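Local coordinates for protein UDP-glucose 4-epimerase (Campylobacter jejuni subsp. jejuni serotype O:2, PDB 7K3P) that catalyses the NAD-dependent interconversion of UDP-glucose and UDP-galactose by epimerisation at C4 and probably also accepts the N-acetylated sugars, at residues G29-R34 against I246-I251; L33-K38 against A254-L259; A217-G222 against V293-E298; K288-V293 against I333-F338. The protein carries 2 engineered substitutions. All blocks are in the same frame, centred on the assembly; numbering follows the deposited sequence.

Interaction 1. Residues G29-R34 against I246-I251; sequences GSHTLR and IHVDDI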
loop_
_atom_site.group_PDB
_atom_site.type_symbol
_atom_site.label_atom_id
_atom_site.label_comp_id
_atom_site.label_asym_id
_atom_site.label_seq_id
_atom_site.Cartn_x
_atom_site.Cartn_y
_atom_site.Cartn_z
ATOM N N GLY A 29 -17.691 -3.787 15.413
ATOM C CA GLY A 29 -17.542 -5.234 15.488
ATOM C C GLY A 29 -18.465 -5.926 16.492
ATOM O O GLY A 29 -19.069 -6.960 16.173
ATOM N N SER A 30 -18.576 -5.373 17.699
ATOM C CA SER A 30 -19.428 -5.980 18.719
ATOM C C SER A 30 -20.910 -5.871 18.342
ATOM O O SER A 30 -21.684 -6.802 18.574
ATOM C CB SER A 30 -19.186 -5.351 20.085
ATOM O OG SER A 30 -19.534 -3.984 20.088
ATOM N N HIS A 31 -21.304 -4.740 17.761
ATOM C CA HIS A 31 -22.681 -4.588 17.288
ATOM C C HIS A 31 -22.985 -5.533 16.142
ATOM O O HIS A 31 -24.104 -6.053 16.026
ATOM C CB HIS A 31 -22.951 -3.149 16.855
ATOM C CG HIS A 31 -23.135 -2.215 17.999
ATOM N ND1 HIS A 31 -22.083 -1.733 18.746
ATOM C CD2 HIS A 31 -24.260 -1.699 18.554
ATOM C CE1 HIS A 31 -22.547 -0.943 19.699
ATOM N NE2 HIS A 31 -23.863 -0.907 19.601
ATOM N N THR A 32 -21.991 -5.756 15.288
ATOM C CA THR A 32 -22.146 -6.698 14.191
ATOM C C THR A 32 -22.175 -8.120 14.760
ATOM O O THR A 32 -22.910 -8.995 14.277
ATOM C CB THR A 32 -21.011 -6.536 13.162
ATOM O OG1 THR A 32 -21.081 -5.224 12.581
ATOM C CG2 THR A 32 -21.111 -7.584 12.053
ATOM N N LEU A 33 -21.370 -8.342 15.792
ATOM C CA LEU A 33 -21.372 -9.621 16.497
ATOM C C LEU A 33 -22.769 -9.944 17.018
ATOM O O LEU A 33 -23.283 -11.043 16.790
ATOM C CB LEU A 33 -20.383 -9.584 17.665
ATOM C CG LEU A 33 -20.438 -10.781 18.621
ATOM C CD1 LEU A 33 -20.093 -12.056 17.871
ATOM C CD2 LEU A 33 -19.511 -10.567 19.832
ATOM N N ARG A 34 -23.380 -8.981 17.710
ATOM C CA ARG A 34 -24.717 -9.168 18.283
ATOM C C ARG A 34 -25.729 -9.589 17.215
ATOM O O ARG A 34 -26.527 -10.512 17.425
ATOM C CB ARG A 34 -25.177 -7.895 19.002
ATOM C CG ARG A 34 -26.559 -7.987 19.641
ATOM C CD ARG A 34 -26.877 -6.740 20.455
ATOM N NE ARG A 34 -25.865 -6.482 21.483
ATOM C CZ ARG A 34 -25.956 -6.880 22.751
ATOM N NH1 ARG A 34 -27.018 -7.563 23.168
ATOM N NH2 ARG A 34 -24.979 -6.597 23.606
ATOM N N ILE A 246 -24.000 7.695 10.156
ATOM C CA ILE A 246 -24.732 6.433 10.143
ATOM C C ILE A 246 -24.836 5.798 11.532
ATOM O O ILE A 246 -23.918 5.913 12.361
ATOM C CB ILE A 246 -24.139 5.441 9.119
ATOM C CG1 ILE A 246 -25.104 4.280 8.881
ATOM C CG2 ILE A 246 -22.746 4.944 9.578
ATOM C CD1 ILE A 246 -24.796 3.507 7.609
ATOM N N HIS A 247 -25.968 5.145 11.787
ATOM C CA HIS A 247 -26.195 4.477 13.067
ATOM C C HIS A 247 -25.335 3.210 13.145
ATOM O O HIS A 247 -25.205 2.488 12.164
ATOM C CB HIS A 247 -27.679 4.128 13.228
ATOM C CG HIS A 247 -28.044 3.676 14.604
ATOM N ND1 HIS A 247 -27.836 2.386 15.045
ATOM C CD2 HIS A 247 -28.599 4.344 15.643
ATOM C CE1 HIS A 247 -28.249 2.277 16.295
ATOM N NE2 HIS A 247 -28.712 3.450 16.682
ATOM N N VAL A 248 -24.751 2.944 14.311
ATOM C CA VAL A 248 -23.855 1.788 14.447
ATOM C C VAL A 248 -24.535 0.467 14.067
ATOM O O VAL A 248 -23.880 -0.448 13.560
ATOM C CB VAL A 248 -23.226 1.698 15.863
ATOM C CG1 VAL A 248 -24.310 1.502 16.931
ATOM C CG2 VAL A 248 -22.199 0.564 15.924
ATOM N N ASP A 249 -25.846 0.364 14.284
ATOM C CA ASP A 249 -26.536 -0.893 13.985
ATOM C C ASP A 249 -26.859 -1.030 12.497
ATOM O O ASP A 249 -27.061 -2.141 12.000
ATOM C CB ASP A 249 -27.796 -1.067 14.863
ATOM C CG ASP A 249 -27.462 -1.469 16.302
ATOM O OD1 ASP A 249 -26.627 -2.385 16.490
ATOM O OD2 ASP A 249 -28.018 -0.854 17.242
ATOM N N ASP A 250 -26.889 0.102 11.791
ATOM C CA ASP A 250 -27.136 0.120 10.345
ATOM C C ASP A 250 -25.876 -0.166 9.534
ATOM O O ASP A 250 -25.923 -0.815 8.474
ATOM C CB ASP A 250 -27.724 1.474 9.919
ATOM C CG ASP A 250 -29.191 1.625 10.306
ATOM O OD1 ASP A 250 -29.883 0.591 10.400
ATOM O OD2 ASP A 250 -29.650 2.774 10.514
ATOM N N ILE A 251 -24.742 0.357 9.992
ATOM C CA ILE A 251 -23.489 -0.038 9.340
ATOM C C ILE A 251 -23.236 -1.510 9.697
ATOM O O ILE A 251 -22.757 -2.284 8.872
ATOM C CB ILE A 251 -22.297 0.881 9.726
ATOM C CG1 ILE A 251 -21.003 0.404 9.060
ATOM C CG2 ILE A 251 -22.139 0.978 11.237
ATOM C CD1 ILE A 251 -21.113 0.320 7.551
HETATM O O HOH W 1 -26.220 -4.785 17.502
#
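H31 presents its imidazole to the first turn of helix 248-261, where V248 lies over one face of the ring and D249 meets its edge. The CB of H31 already sits near both D249 OD1 and V248 CG2. At CG the ring begins, turned back beside the backbone N (chi1 -76°), and V248 CG2 packs 3.6 Å from this H31 atom. Measured to the centroid of the H31 ring, V248 CG2 stands at 3.8 Å, a CH-pi contact displaced toward the rim. The same methyl reaches H31 ND1, whose polar partner is the carbonyl oxygen of Y27 one turn back in its own helix, a bond that probably helps to set the ring's rotation. Helix 27-37 is the first helix of the Rossmann fold, and G29 is consistent with the last glycine of its glycine-rich fingerprint (GxxGxxG in this family). On the other limb of the ring, H31 CD2 comes within 3.2 Å of D249 OD1, which lies in the ring plane. The carboxylate and ring planes are 55° apart. H31 CE1 lies about equally far from both V248 methyls, and H31 NE2 packs 3.6 Å from V248 CG1, so the two methyls share the ring face between them. A water bridges the H31 carbonyl and the D249 carboxylate, donating to H31 O at 2.9 Å and to D249 OD1 at 2.6 Å. H247, at the N-cap of helix 248-261, accepts at ND1 from D249 N (2.9 Å, N-H...N angle 161°).

Interaction 2. Residues L33-K38 against A254-L259; sequences LRQFLK and AHLAAL
L256 and F36 carry most of this contact, with Q35 flanking them, where two helices of the Rossmann domain pack on the same side of its parallel sheet. Helix 27-37 follows the first strand and helix 248-261 precedes the last; over the short segments their axes approach to 10.4 Å and their directions differ by 53°. L256 reaches across with CG beside its backbone N (chi1 -85°), and its branch point lands over the middle of the F36 ring: L256 CG is 3.8 Å from the ring centroid, only 10° off the normal. The two side chains run past each other in opposite directions, so the leucine lies along the ring face instead of pointing end-on into it. Its CD1 continues over the rim, 3.7 Å from F36 CE2. The other methyl turns to Q35, where L256 CD2 meets the backbone O at 4.0 Å and also approaches CB. Beyond CG the Q35 chain is extended, and its amide NE2 is hydrogen-bonded to D249 O, in the first turn of the partner helix; this holds the amide near L256 CD1. On the sheet side, F36 and L259 both touch I19 of strand 18-22, and F36 also touches I43 of strand 42-46. At the outer end of the F36 ring, near its plane, L259 CD2 meets CZ at 3.8 Å.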
loop_
_atom_site.group_PDB
_atom_site.type_symbol
_atom_site.label_atom_id
_atom_site.label_comp_id
_atom_site.label_asym_id
_atom_site.label_seq_id
_atom_site.Cartn_x
_atom_site.Cartn_y
_atom_site.Cartn_z
ATOM N N LEU A 33 -21.370 -8.342 15.792
ATOM C CA LEU A 33 -21.372 -9.621 16.497
ATOM C C LEU A 33 -22.769 -9.944 17.018
ATOM O O LEU A 33 -23.283 -11.043 16.790
ATOM C CB LEU A 33 -20.383 -9.584 17.665
ATOM C CG LEU A 33 -20.438 -10.781 18.621
ATOM C CD1 LEU A 33 -20.093 -12.056 17.871
ATOM C CD2 LEU A 33 -19.511 -10.567 19.832
ATOM N N ARG A 34 -23.380 -8.981 17.710
ATOM C CA ARG A 34 -24.717 -9.168 18.283
ATOM C C ARG A 34 -25.729 -9.589 17.215
ATOM O O ARG A 34 -26.527 -10.512 17.425
ATOM C CB ARG A 34 -25.177 -7.895 19.002
ATOM C CG ARG A 34 -26.559 -7.987 19.641
ATOM C CD ARG A 34 -26.877 -6.740 20.455
ATOM N NE ARG A 34 -25.865 -6.482 21.483
ATOM C CZ ARG A 34 -25.956 -6.880 22.751
ATOM N NH1 ARG A 34 -27.018 -7.563 23.168
ATOM N NH2 ARG A 34 -24.979 -6.597 23.606
ATOM N N GLN A 35 -25.685 -8.926 16.062
ATOM C CA GLN A 35 -26.576 -9.266 14.955
ATOM C C GLN A 35 -26.298 -10.638 14.347
ATOM O O GLN A 35 -27.231 -11.343 13.949
ATOM C CB GLN A 35 -26.515 -8.192 13.868
ATOM C CG GLN A 35 -26.936 -6.807 14.351
ATOM C CD GLN A 35 -27.038 -5.821 13.204
ATOM O OE1 GLN A 35 -27.017 -6.215 12.042
ATOM N NE2 GLN A 35 -27.137 -4.532 13.529
ATOM N N PHE A 36 -25.024 -11.010 14.250
ATOM C CA PHE A 36 -24.656 -12.328 13.716
ATOM C C PHE A 36 -25.118 -13.480 14.621
ATOM O O PHE A 36 -25.377 -14.590 14.145
ATOM C CB PHE A 36 -23.139 -12.436 13.488
ATOM C CG PHE A 36 -22.722 -12.247 12.052
ATOM C CD1 PHE A 36 -23.163 -13.111 11.064
ATOM C CD2 PHE A 36 -21.875 -11.203 11.692
ATOM C CE1 PHE A 36 -22.777 -12.931 9.736
ATOM C CE2 PHE A 36 -21.474 -11.032 10.369
ATOM C CZ PHE A 36 -21.929 -11.894 9.395
ATOM N N LEU A 37 -25.199 -13.218 15.921
ATOM C CA LEU A 37 -25.559 -14.260 16.878
ATOM C C LEU A 37 -27.024 -14.685 16.734
ATOM O O LEU A 37 -27.407 -15.785 17.144
ATOM C CB LEU A 37 -25.242 -13.817 18.309
ATOM C CG LEU A 37 -23.733 -13.822 18.545
ATOM C CD1 LEU A 37 -23.350 -13.403 19.962
ATOM C CD2 LEU A 37 -23.190 -15.200 18.216
ATOM N N LYS A 38 -27.829 -13.813 16.128
ATOM C CA LYS A 38 -29.239 -14.095 15.885
ATOM C C LYS A 38 -29.440 -14.840 14.558
ATOM O O LYS A 38 -30.566 -15.138 14.166
ATOM C CB LYS A 38 -30.052 -12.795 15.917
ATOM C CG LYS A 38 -30.048 -12.089 17.282
ATOM C CD LYS A 38 -30.507 -10.639 17.157
ATOM C CE LYS A 38 -30.961 -10.054 18.502
ATOM N NZ LYS A 38 -29.888 -9.969 19.535
ATOM N N ALA A 254 -25.236 -3.749 7.406
ATOM C CA ALA A 254 -24.722 -3.746 6.027
ATOM C C ALA A 254 -23.583 -4.737 5.838
ATOM O O ALA A 254 -23.315 -5.194 4.725
ATOM C CB ALA A 254 -24.275 -2.336 5.610
ATOM N N HIS A 255 -22.881 -5.053 6.920
ATOM C CA HIS A 255 -21.806 -6.035 6.819
ATOM C C HIS A 255 -22.410 -7.441 6.641
ATOM O O HIS A 255 -21.911 -8.248 5.849
ATOM C CB HIS A 255 -20.882 -5.930 8.034
ATOM C CG HIS A 255 -19.902 -4.797 7.942
ATOM N ND1 HIS A 255 -20.265 -3.477 8.124
ATOM C CD2 HIS A 255 -18.575 -4.788 7.663
ATOM C CE1 HIS A 255 -19.196 -2.708 7.984
ATOM N NE2 HIS A 255 -18.159 -3.475 7.705
ATOM N N LEU A 256 -23.504 -7.710 7.353
ATOM C CA LEU A 256 -24.247 -8.953 7.153
ATOM C C LEU A 256 -24.759 -8.997 5.723
ATOM O O LEU A 256 -24.585 -9.998 5.020
ATOM C CB LEU A 256 -25.403 -9.071 8.158
ATOM C CG LEU A 256 -25.058 -9.645 9.533
ATOM C CD1 LEU A 256 -24.257 -8.649 10.389
ATOM C CD2 LEU A 256 -26.329 -10.100 10.270
ATOM N N ALA A 257 -25.354 -7.894 5.267
ATOM C CA ALA A 257 -25.862 -7.859 3.898
ATOM C C ALA A 257 -24.758 -8.104 2.874
ATOM O O ALA A 257 -25.003 -8.739 1.851
ATOM C CB ALA A 257 -26.608 -6.544 3.610
ATOM N N ALA A 258 -23.547 -7.604 3.148
ATOM C CA ALA A 258 -22.399 -7.772 2.235
ATOM C C ALA A 258 -21.990 -9.237 2.128
ATOM O O ALA A 258 -21.593 -9.718 1.065
ATOM C CB ALA A 258 -21.194 -6.933 2.723
ATOM N N LEU A 259 -22.042 -9.933 3.256
ATOM C CA LEU A 259 -21.714 -11.357 3.266
ATOM C C LEU A 259 -22.767 -12.122 2.471
ATOM O O LEU A 259 -22.431 -12.941 1.607
ATOM C CB LEU A 259 -21.632 -11.885 4.701
ATOM C CG LEU A 259 -21.315 -13.377 4.786
ATOM C CD1 LEU A 259 -20.100 -13.690 3.923
ATOM C CD2 LEU A 259 -21.088 -13.798 6.229
#

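Interaction 3. Residues A217-G222 against V293-E298; sequences AECAAG and VDFKVE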
loop_
_atom_site.group_PDB
_atom_site.type_symbol
_atom_site.label_atom_id
_atom_site.label_comp_id
_atom_site.label_asym_id
_atom_site.label_seq_id
_atom_site.Cartn_x
_atom_site.Cartn_y
_atom_site.Cartn_z
ATOM N N ALA A 217 -22.201 15.682 20.342
ATOM C CA ALA A 217 -22.249 14.786 21.496
ATOM C C ALA A 217 -21.286 15.227 22.605
ATOM O O ALA A 217 -21.637 15.197 23.802
ATOM C CB ALA A 217 -21.952 13.343 21.068
ATOM N N GLU A 218 -20.076 15.632 22.215
ATOM C CA GLU A 218 -19.077 16.099 23.183
ATOM C C GLU A 218 -19.553 17.353 23.930
ATOM O O GLU A 218 -19.333 17.484 25.137
ATOM C CB GLU A 218 -17.715 16.345 22.505
ATOM C CG GLU A 218 -16.936 15.075 22.119
ATOM C CD GLU A 218 -15.647 15.381 21.352
ATOM O OE1 GLU A 218 -15.496 16.523 20.860
ATOM O OE2 GLU A 218 -14.786 14.482 21.235
ATOM N N CYS A 219 -20.198 18.270 23.209
ATOM C CA CYS A 219 -20.756 19.482 23.824
ATOM C C CYS A 219 -21.896 19.139 24.780
ATOM O O CYS A 219 -21.967 19.655 25.892
ATOM C CB CYS A 219 -21.275 20.455 22.757
ATOM S SG CYS A 219 -19.996 21.277 21.781
ATOM N N ALA A 220 -22.795 18.275 24.317
ATOM C CA ALA A 220 -23.953 17.865 25.103
ATOM C C ALA A 220 -23.531 17.127 26.367
ATOM O O ALA A 220 -24.242 17.152 27.370
ATOM C CB ALA A 220 -24.882 17.000 24.270
ATOM N N ALA A 221 -22.376 16.468 26.324
ATOM C CA ALA A 221 -21.901 15.724 27.484
ATOM C C ALA A 221 -21.037 16.589 28.409
ATOM O O ALA A 221 -20.497 16.095 29.402
ATOM C CB ALA A 221 -21.148 14.479 27.049
ATOM N N GLY A 222 -20.915 17.873 28.085
ATOM C CA GLY A 222 -20.143 18.795 28.903
ATOM C C GLY A 222 -18.646 18.640 28.735
ATOM O O GLY A 222 -17.867 19.125 29.562
ATOM N N VAL A 293 -29.735 19.102 26.889
ATOM C CA VAL A 293 -28.654 20.036 27.176
ATOM C C VAL A 293 -28.637 21.132 26.132
ATOM O O VAL A 293 -28.442 20.860 24.945
ATOM C CB VAL A 293 -27.284 19.344 27.162
ATOM C CG1 VAL A 293 -26.180 20.358 27.443
ATOM C CG2 VAL A 293 -27.243 18.223 28.179
ATOM N N ASP A 294 -28.845 22.369 26.576
ATOM C CA ASP A 294 -28.785 23.521 25.690
ATOM C C ASP A 294 -27.347 24.047 25.637
ATOM O O ASP A 294 -27.059 25.150 26.109
ATOM C CB ASP A 294 -29.743 24.609 26.183
ATOM C CG ASP A 294 -29.868 25.763 25.211
ATOM O OD1 ASP A 294 -29.485 25.587 24.027
ATOM O OD2 ASP A 294 -30.356 26.841 25.633
ATOM N N PHE A 295 -26.447 23.249 25.060
ATOM C CA PHE A 295 -25.026 23.605 25.004
ATOM C C PHE A 295 -24.790 24.834 24.138
ATOM O O PHE A 295 -25.647 25.211 23.336
ATOM C CB PHE A 295 -24.169 22.422 24.515
ATOM C CG PHE A 295 -24.579 21.883 23.171
ATOM C CD1 PHE A 295 -24.109 22.464 21.998
ATOM C CD2 PHE A 295 -25.430 20.786 23.081
ATOM C CE1 PHE A 295 -24.487 21.968 20.756
ATOM C CE2 PHE A 295 -25.815 20.283 21.848
ATOM C CZ PHE A 295 -25.344 20.874 20.683
ATOM N N LYS A 296 -23.624 25.454 24.308
ATOM C CA LYS A 296 -23.286 26.691 23.597
ATOM C C LYS A 296 -22.935 26.478 22.117
ATOM O O LYS A 296 -21.985 25.753 21.792
ATOM C CB LYS A 296 -22.121 27.408 24.296
ATOM C CG LYS A 296 -22.395 27.793 25.750
ATOM C CD LYS A 296 -21.295 28.687 26.328
ATOM C CE LYS A 296 -19.995 27.924 26.554
ATOM N NZ LYS A 296 -20.161 26.798 27.518
ATOM N N VAL A 297 -23.695 27.116 21.227
ATOM C CA VAL A 297 -23.328 27.167 19.809
ATOM C C VAL A 297 -23.241 28.599 19.269
ATOM O O VAL A 297 -24.070 29.458 19.602
ATOM C CB VAL A 297 -24.240 26.283 18.910
ATOM C CG1 VAL A 297 -25.321 25.601 19.727
ATOM C CG2 VAL A 297 -24.828 27.094 17.765
ATOM N N GLU A 298 -22.223 28.847 18.444
ATOM C CA GLU A 298 -21.990 30.171 17.880
ATOM C C GLU A 298 -21.833 30.120 16.368
ATOM O O GLU A 298 -21.186 29.219 15.823
ATOM C CB GLU A 298 -20.741 30.815 18.495
ATOM C CG GLU A 298 -20.919 32.283 18.847
ATOM C CD GLU A 298 -21.645 32.474 20.164
ATOM O OE1 GLU A 298 -21.071 32.090 21.210
ATOM O OE2 GLU A 298 -22.781 33.004 20.151
#
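C219 and A220, in the last turn of helix 212-220, receive F295 and V293 from the segment leading into strand 296-300. The ring of F295 is met over one face by C219 CB, which is 3.6 Å from CD1 and makes a CH-pi contact offset toward the rim. C219 SG stands farther off, 5.0 Å from the F295 centroid, in an oblique sulfur-aromatic approach. A220 packs at the neighbouring limb of the ring, its CB 4.0 Å from F295 CD2. Two residues earlier in the chain, V293 CG2 comes to 3.3 Å from A220 O, a methyl resting against a carbonyl at the helix end. F295 is brought into place by a first torsion that sets CG between its backbone N and carbonyl carbon (chi1 57°), after an inverse gamma turn centred on D294. Outside this shell, L227 of strand 226-230 touches both C219 and F295, and strands 226-230 and 296-300 pair in parallel. K288 makes a cation-pi contact with F295 and a salt bridge to D294. Just past the helix, G222 is the first residue to leave helical geometry, and its positive phi (76°) belongs to a Schellman motif. All this lies in the part of the fold that, in enzymes of this family, forms the smaller substrate-binding region. With no hydrogen bond across the segments, the contact depends on shape and dispersion, while the nearby lysine charge would probably favour the electron-rich ring.

Interaction 4. Residues K288-V293 against I333-F338; sequences KKVSGV and ICKSAF
The hydroxyl of S291 is gripped twice by its own chain while its CB faces F338 across the contact. S291 OG accepts from V293 N at 3.0 Å with an N-H...O angle of 154°, an ST turn, and is also hydrogen-bonded to the carbonyl oxygen of M287 one turn back. With OG between the backbone N and the carbonyl carbon (chi1 70°), the hydroxyl can meet both M287 O behind it and V293 N ahead, close to where G292 leaves helical geometry with positive phi. The methylene is thereby offered to the aromatic ring: S291 CB lies 3.7 Å from the centroid of F338, close to the ring normal and over the centre of the face. F338 comes to this place from helix 330-343 with CG anti to its backbone N, and it also packs on M287 and A220. V290 makes the other half of the contact. Its CG1 lies against the backbone of helix 330-343 at K335 CA, and it also reaches K335 CB at 3.8 Å. K335 bends at chi2 and carries its ammonium to D339 in a salt bridge. The contact packs helix 280-291 against helix 330-343 in the carboxy-terminal part of the fold. With the serine oxygen satisfied by its own chain, CB is left to face the ring, and its hydrogens, probably made slightly more positive by the attached oxygen, suit a CH-pi contact.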
loop_
_atom_site.group_PDB
_atom_site.type_symbol
_atom_site.label_atom_id
_atom_site.label_comp_id
_atom_site.label_asym_id
_atom_site.label_seq_id
_atom_site.Cartn_x
_atom_site.Cartn_y
_atom_site.Cartn_z
ATOM N N LYS A 288 -29.640 18.547 21.032
ATOM C CA LYS A 288 -30.155 19.313 22.164
ATOM C C LYS A 288 -31.452 18.697 22.701
ATOM O O LYS A 288 -31.614 18.511 23.911
ATOM C CB LYS A 288 -30.350 20.793 21.787
ATOM C CG LYS A 288 -29.032 21.572 21.656
ATOM C CD LYS A 288 -29.229 23.074 21.382
ATOM C CE LYS A 288 -27.949 23.830 21.767
ATOM N NZ LYS A 288 -27.986 25.301 21.536
ATOM N N LYS A 289 -32.359 18.365 21.790
ATOM C CA LYS A 289 -33.658 17.801 22.154
ATOM C C LYS A 289 -33.523 16.464 22.880
ATOM O O LYS A 289 -34.197 16.202 23.881
ATOM C CB LYS A 289 -34.520 17.617 20.902
ATOM C CG LYS A 289 -35.814 16.868 21.168
ATOM C CD LYS A 289 -36.620 16.667 19.891
ATOM C CE LYS A 289 -37.847 15.805 20.169
ATOM N NZ LYS A 289 -38.695 15.635 18.964
ATOM N N VAL A 290 -32.630 15.627 22.363
ATOM C CA VAL A 290 -32.447 14.265 22.844
ATOM C C VAL A 290 -31.648 14.190 24.143
ATOM O O VAL A 290 -31.805 13.252 24.926
ATOM C CB VAL A 290 -31.768 13.419 21.745
ATOM C CG1 VAL A 290 -30.520 12.730 22.274
ATOM C CG2 VAL A 290 -32.757 12.447 21.145
ATOM N N SER A 291 -30.792 15.181 24.376
ATOM C CA SER A 291 -29.971 15.195 25.581
ATOM C C SER A 291 -30.556 16.083 26.675
ATOM O O SER A 291 -30.239 15.907 27.856
ATOM C CB SER A 291 -28.560 15.690 25.265
ATOM O OG SER A 291 -28.575 17.075 24.963
ATOM N N GLY A 292 -31.381 17.052 26.282
ATOM C CA GLY A 292 -31.891 18.041 27.219
ATOM C C GLY A 292 -30.858 19.090 27.603
ATOM O O GLY A 292 -31.073 19.879 28.529
ATOM N N VAL A 293 -29.735 19.102 26.889
ATOM C CA VAL A 293 -28.654 20.036 27.176
ATOM C C VAL A 293 -28.637 21.132 26.132
ATOM O O VAL A 293 -28.442 20.860 24.945
ATOM C CB VAL A 293 -27.284 19.344 27.162
ATOM C CG1 VAL A 293 -26.180 20.358 27.443
ATOM C CG2 VAL A 293 -27.243 18.223 28.179
ATOM N N ILE A 333 -30.124 8.593 16.197
ATOM C CA ILE A 333 -28.690 8.649 15.943
ATOM C C ILE A 333 -28.005 9.535 16.979
ATOM O O ILE A 333 -27.000 9.136 17.578
ATOM C CB ILE A 333 -28.399 9.108 14.509
ATOM C CG1 ILE A 333 -28.910 8.054 13.527
ATOM C CG2 ILE A 333 -26.906 9.342 14.309
ATOM C CD1 ILE A 333 -29.077 8.563 12.113
ATOM N N CYS A 334 -28.560 10.719 17.225
ATOM C CA CYS A 334 -27.980 11.602 18.240
ATOM C C CYS A 334 -28.066 11.011 19.645
ATOM O O CYS A 334 -27.116 11.116 20.425
ATOM C CB CYS A 334 -28.604 12.998 18.181
ATOM S SG CYS A 334 -28.118 13.912 16.688
ATOM N N LYS A 335 -29.197 10.377 19.961
ATOM C CA LYS A 335 -29.351 9.685 21.241
ATOM C C LYS A 335 -28.274 8.614 21.416
ATOM O O LYS A 335 -27.627 8.530 22.466
ATOM C CB LYS A 335 -30.740 9.047 21.349
ATOM C CG LYS A 335 -30.964 8.230 22.630
ATOM C CD LYS A 335 -30.653 9.067 23.878
ATOM C CE LYS A 335 -31.157 8.390 25.160
ATOM N NZ LYS A 335 -30.630 9.073 26.381
ATOM N N SER A 336 -28.086 7.799 20.383
ATOM C CA SER A 336 -27.033 6.790 20.389
ATOM C C SER A 336 -25.652 7.417 20.617
ATOM O O SER A 336 -24.893 6.971 21.484
ATOM C CB SER A 336 -27.062 5.993 19.084
ATOM O OG SER A 336 -25.930 5.153 18.962
ATOM N N ALA A 337 -25.334 8.455 19.845
ATOM C CA ALA A 337 -24.052 9.142 19.980
ATOM C C ALA A 337 -23.883 9.678 21.394
ATOM O O ALA A 337 -22.804 9.568 21.990
ATOM C CB ALA A 337 -23.945 10.276 18.964
ATOM N N PHE A 338 -24.959 10.259 21.923
ATOM C CA PHE A 338 -24.938 10.854 23.251
ATOM C C PHE A 338 -24.671 9.801 24.316
ATOM O O PHE A 338 -23.817 9.993 25.190
ATOM C CB PHE A 338 -26.264 11.561 23.546
ATOM C CG PHE A 338 -26.288 12.259 24.876
ATOM C CD1 PHE A 338 -25.284 13.157 25.218
ATOM C CD2 PHE A 338 -27.315 12.021 25.782
ATOM C CE1 PHE A 338 -25.299 13.808 26.442
ATOM C CE2 PHE A 338 -27.340 12.666 27.011
ATOM C CZ PHE A 338 -26.333 13.563 27.341
#

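In the fold
Interactions 1 and 2 hold one pair of elements, helices 27-37 and 248-261, on the nucleotide-binding half, and a polar tie joins them. Both are partly buried. Interaction 1 is the wetter of the two, setting a histidine ring beside a valine and a carboxylate, with a water bridging to the backbone; interaction 2 is apolar, facing the central sheet. Interactions 3 and 4 lie in the other part of the molecule, share V293 and are coupled by a salt bridge; interaction 3 is buried, interaction 4 partly so. Interaction 4 also packs on interaction 1, through H247 against S336 and I333, whereas interaction 2 stays about 20 Å from interaction 3 at their nearest atoms. Each contact includes a CH-pi approach.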